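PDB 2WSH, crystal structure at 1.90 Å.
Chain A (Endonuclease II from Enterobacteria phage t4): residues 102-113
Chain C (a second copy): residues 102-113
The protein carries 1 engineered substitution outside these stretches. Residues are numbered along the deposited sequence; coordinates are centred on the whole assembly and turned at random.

Chain A (102-113) RQCFNLSMTNEL
Chain C 102-113: RQCFNLSMTNEL

Two copies of one strand, residues 106-111 of chains A and C, pair edge to edge in a two-stranded antiparallel ladder. Their directions differ by 160° and their axes approach to 4.6 Å. The register is centred on Ser A108 opposite Ser C108 (CA to CA 4.9 Å), so every contact has a near-symmetric twin: Asn A106 faces Thr C110, Leu A107 faces Met C109, Met A109 faces Leu C107 and Thr A110 faces Asn C106. Backbone torsions from 106 to 110 are extended, with phi between -111° and -133° and psi between 118° and 148°. Together the stretches bury 697 Å².

Six main-chain hydrogen bonds, all nearly linear at 168-173°, carry the ladder. At the centre, Ser A108 N donates to Ser C108 O at 2.8 Å and Ser C108 N to Ser A108 O at 2.7 Å. Asn A106 N reaches Thr C110 O at 3.1 Å, and Thr C110 N returns to Asn A106 O at 3.0 Å. In the twin, Thr A110 N lies 2.9 Å from Asn C106 O, and Asn C106 N lies 3.2 Å from Thr A110 O. The narrow pairs between add CA-H...O contacts, such as Met C109 CA to Asn A106 O at 3.4 Å.

Alternation sorts the side chains by chemistry. Leucine and selenomethionine share one face of the sheet, where aliphatic chains can pack across the narrow pairs: Leu A107 CD2 meets Met C109 CB, and Leu C107 CD2 meets Met A109 CB, both at 3.8 Å. The leucines are m,t. Both selenomethionines start t,t, but chi3 is t (166°) in Met A109 and p (40°) in Met C109. Phe A105 and Phe C105, just before their strands, have chi1 p, chi2 near 100° and point toward the partner. Phe A105 CD1 touches Met C109 CG at 3.7 Å, and Met C109 SE sits 4.2 Å from the centroid of the Phe A105 ring, obliquely. Met A109 SE is 5.0 Å from the centroid of the Phe C105 ring, again obliquely; the differing chi3 redirects CE.

The other face carries Asn A106, Ser A108 and Thr A110, with Asn C106, Ser C108 and Thr C110, all chi1 m, small polar groups suited to a hydrated surface. The serine CB atoms of Ser A108 and Ser C108 come within 4.3 Å. One water accepts from Asn A106 ND2 (3.1 Å) and donates to Thr C110 O (3.0 Å); another lies 3.0 Å from Ser C108 OG and weakly bonds Thr A110 OG1 at 3.5 Å.

At the ends, Gln A103 and Gln C103 (both t,p) point toward the partner and fold back, NE2 of Gln A103 donating to Cys A104 O at 2.9 Å. The aliphatic CG of Gln A103 meets the other chain's glutamate, 3.5 Å from Glu C112 OE2. Asn A111 and Asn C111, both chi1 p, brace the strand exits, with Leu A113 N donating to Asn A111 OD1 at 3.0 Å and Leu C113 N to Asn C111 OD1 at 2.9 Å.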

# COMPACT_ATOMS: atom_id res chain seq x y z
N ARG A 102 -4.26 -19.88 -3.00
CA ARG A 102 -3.61 -18.70 -3.57
C ARG A 102 -3.07 -17.83 -2.44
O ARG A 102 -3.84 -17.28 -1.66
CB ARG A 102 -4.58 -17.91 -4.44
CG ARG A 102 -4.10 -16.50 -4.78
CD ARG A 102 -5.10 -15.78 -5.69
NE ARG A 102 -4.86 -14.34 -5.73
CZ ARG A 102 -4.14 -13.71 -6.65
NH1 ARG A 102 -3.57 -14.40 -7.64
NH2 ARG A 102 -3.98 -12.40 -6.59
N GLN A 103 -1.75 -17.73 -2.35
CA GLN A 103 -1.13 -17.03 -1.22
C GLN A 103 -1.42 -15.54 -1.25
O GLN A 103 -1.17 -14.86 -2.25
CB GLN A 103 0.38 -17.27 -1.20
CG GLN A 103 1.08 -16.69 0.03
CD GLN A 103 0.63 -17.34 1.33
OE1 GLN A 103 0.83 -18.53 1.54
NE2 GLN A 103 0.02 -16.55 2.21
N CYS A 104 -1.96 -15.03 -0.15
CA CYS A 104 -2.19 -13.60 -0.01
C CYS A 104 -1.25 -13.04 1.06
O CYS A 104 -0.49 -13.78 1.68
CB CYS A 104 -3.65 -13.31 0.34
SG CYS A 104 -4.82 -13.58 -1.03
N PHE A 105 -1.31 -11.73 1.27
CA PHE A 105 -0.37 -11.08 2.18
C PHE A 105 -1.06 -9.99 3.00
O PHE A 105 -2.28 -9.87 2.98
CB PHE A 105 0.78 -10.47 1.39
CG PHE A 105 0.33 -9.48 0.35
CD1 PHE A 105 0.40 -8.12 0.59
CD2 PHE A 105 -0.18 -9.92 -0.86
CE1 PHE A 105 -0.02 -7.21 -0.35
CE2 PHE A 105 -0.60 -9.01 -1.81
CZ PHE A 105 -0.52 -7.66 -1.55
N ASN A 106 -0.26 -9.21 3.71
CA ASN A 106 -0.79 -8.13 4.53
C ASN A 106 -0.23 -6.76 4.17
O ASN A 106 0.93 -6.64 3.78
CB ASN A 106 -0.56 -8.43 6.01
CG ASN A 106 -1.42 -9.57 6.51
OD1 ASN A 106 -2.60 -9.39 6.81
ND2 ASN A 106 -0.84 -10.76 6.58
N LEU A 107 -1.06 -5.74 4.28
CA LEU A 107 -0.64 -4.37 4.04
C LEU A 107 -0.90 -3.53 5.29
O LEU A 107 -1.97 -3.63 5.90
CB LEU A 107 -1.38 -3.78 2.84
CG LEU A 107 -1.03 -4.41 1.49
CD1 LEU A 107 -2.06 -4.05 0.44
CD2 LEU A 107 0.36 -3.97 1.06
N SER A 108 0.08 -2.72 5.66
CA SER A 108 -0.05 -1.89 6.84
C SER A 108 0.35 -0.46 6.55
O SER A 108 1.22 -0.20 5.71
CB SER A 108 0.81 -2.43 7.99
OG SER A 108 0.17 -3.54 8.60
N MSE A 109 -0.30 0.47 7.24
CA MSE A 109 0.01 1.88 7.12
C MSE A 109 0.10 2.44 8.52
O MSE A 109 -0.74 2.13 9.37
CB MSE A 109 -1.08 2.59 6.33
CG MSE A 109 -1.09 4.09 6.48
SE MSE A 109 -2.73 4.83 5.72
CE MSE A 109 -2.63 6.61 6.50
N THR A 110 1.12 3.25 8.77
CA THR A 110 1.28 3.85 10.09
C THR A 110 1.43 5.37 10.01
O THR A 110 2.25 5.88 9.25
CB THR A 110 2.48 3.26 10.85
OG1 THR A 110 2.31 1.84 10.98
CG2 THR A 110 2.59 3.88 12.23
N ASN A 111 0.63 6.07 10.80
CA ASN A 111 0.85 7.49 11.07
C ASN A 111 0.57 7.78 12.53
O ASN A 111 0.59 6.87 13.36
CB ASN A 111 0.03 8.37 10.13
CG ASN A 111 -1.45 8.07 10.18
OD1 ASN A 111 -1.96 7.54 11.17
ND2 ASN A 111 -2.16 8.42 9.11
N GLU A 112 0.31 9.04 12.86
CA GLU A 112 0.14 9.42 14.27
C GLU A 112 -1.09 8.80 14.92
O GLU A 112 -1.20 8.77 16.15
CB GLU A 112 0.14 10.95 14.44
CG GLU A 112 -1.00 11.67 13.75
CD GLU A 112 -0.61 12.19 12.38
OE1 GLU A 112 -0.37 11.37 11.46
OE2 GLU A 112 -0.54 13.43 12.22
N LEU A 113 -2.01 8.30 14.11
CA LEU A 113 -3.22 7.67 14.63
C LEU A 113 -2.96 6.22 15.05
O LEU A 113 -3.79 5.61 15.73
CB LEU A 113 -4.34 7.70 13.58
CG LEU A 113 -4.95 9.07 13.28
CD1 LEU A 113 -6.11 8.93 12.30
CD2 LEU A 113 -5.42 9.72 14.57
N ARG C 102 5.28 19.04 6.87
CA ARG C 102 4.23 18.30 6.19
C ARG C 102 4.27 16.86 6.70
O ARG C 102 5.31 16.19 6.63
CB ARG C 102 4.45 18.33 4.68
CG ARG C 102 3.55 17.39 3.88
CD ARG C 102 3.91 17.43 2.40
NE ARG C 102 3.27 16.36 1.64
CZ ARG C 102 2.11 16.49 1.00
NH1 ARG C 102 1.46 17.65 1.04
NH2 ARG C 102 1.61 15.47 0.33
N GLN C 103 3.14 16.39 7.21
CA GLN C 103 3.07 15.07 7.82
C GLN C 103 3.00 13.97 6.78
O GLN C 103 2.11 13.95 5.93
CB GLN C 103 1.86 14.98 8.75
CG GLN C 103 1.79 13.68 9.53
CD GLN C 103 2.99 13.48 10.43
OE1 GLN C 103 3.16 14.20 11.42
NE2 GLN C 103 3.83 12.51 10.09
N CYS C 104 3.96 13.05 6.83
CA CYS C 104 3.99 11.91 5.93
C CYS C 104 3.79 10.62 6.72
O CYS C 104 3.44 10.66 7.90
CB CYS C 104 5.32 11.86 5.17
SG CYS C 104 5.55 13.24 4.05
N PHE C 105 3.99 9.48 6.07
CA PHE C 105 3.74 8.21 6.74
C PHE C 105 4.56 7.04 6.19
O PHE C 105 5.29 7.17 5.20
CB PHE C 105 2.25 7.86 6.70
CG PHE C 105 1.71 7.68 5.31
CD1 PHE C 105 1.62 6.41 4.75
CD2 PHE C 105 1.29 8.76 4.57
CE1 PHE C 105 1.11 6.23 3.48
CE2 PHE C 105 0.78 8.60 3.29
CZ PHE C 105 0.69 7.33 2.74
N ASN C 106 4.42 5.90 6.85
CA ASN C 106 5.08 4.67 6.42
C ASN C 106 4.05 3.67 5.91
O ASN C 106 2.98 3.52 6.50
CB ASN C 106 5.85 4.05 7.58
CG ASN C 106 7.14 4.79 7.90
OD1 ASN C 106 7.74 5.42 7.04
ND2 ASN C 106 7.57 4.70 9.16
N LEU C 107 4.37 3.01 4.81
CA LEU C 107 3.57 1.90 4.30
C LEU C 107 4.39 0.63 4.41
O LEU C 107 5.59 0.64 4.14
CB LEU C 107 3.19 2.13 2.84
CG LEU C 107 2.11 3.18 2.53
CD1 LEU C 107 2.08 3.47 1.04
CD2 LEU C 107 0.76 2.70 3.03
N SER C 108 3.76 -0.46 4.81
CA SER C 108 4.46 -1.74 4.88
C SER C 108 3.68 -2.83 4.19
O SER C 108 2.45 -2.82 4.15
CB SER C 108 4.74 -2.13 6.33
OG SER C 108 5.81 -1.38 6.86
N MSE C 109 4.41 -3.78 3.62
CA MSE C 109 3.82 -5.00 3.12
C MSE C 109 4.58 -6.16 3.73
O MSE C 109 5.81 -6.15 3.79
CB MSE C 109 3.91 -5.07 1.60
CG MSE C 109 3.62 -6.46 1.04
SE MSE C 109 3.53 -6.46 -0.90
CE MSE C 109 5.01 -5.25 -1.28
N THR C 110 3.83 -7.16 4.19
CA THR C 110 4.43 -8.36 4.76
C THR C 110 3.93 -9.58 4.01
O THR C 110 2.73 -9.86 3.98
CB THR C 110 4.10 -8.50 6.25
OG1 THR C 110 4.57 -7.35 6.95
CG2 THR C 110 4.76 -9.75 6.83
N ASN C 111 4.85 -10.30 3.38
CA ASN C 111 4.52 -11.57 2.75
C ASN C 111 5.57 -12.63 3.09
O ASN C 111 6.23 -12.54 4.12
CB ASN C 111 4.36 -11.41 1.23
CG ASN C 111 5.64 -10.98 0.54
OD1 ASN C 111 6.73 -11.02 1.12
ND2 ASN C 111 5.52 -10.56 -0.71
N GLU C 112 5.71 -13.63 2.23
CA GLU C 112 6.63 -14.73 2.50
C GLU C 112 8.07 -14.28 2.71
O GLU C 112 8.85 -14.96 3.37
CB GLU C 112 6.56 -15.78 1.39
CG GLU C 112 5.15 -16.18 0.98
CD GLU C 112 4.68 -15.47 -0.28
OE1 GLU C 112 4.69 -14.22 -0.31
OE2 GLU C 112 4.29 -16.16 -1.24
N LEU C 113 8.42 -13.13 2.14
CA LEU C 113 9.78 -12.61 2.24
C LEU C 113 10.02 -11.82 3.52
O LEU C 113 11.14 -11.44 3.83
CB LEU C 113 10.10 -11.73 1.03
CG LEU C 113 10.31 -12.44 -0.30
CD1 LEU C 113 10.42 -11.43 -1.42
CD2 LEU C 113 11.55 -13.32 -0.24
O HOH W 1 1.69 -12.17 5.50
O HOH W 2 2.33 -5.28 6.72
O HOH W 3 3.87 0.53 8.18
O HOH W 4 4.56 6.54 10.03
O HOH W 5 1.25 15.48 12.82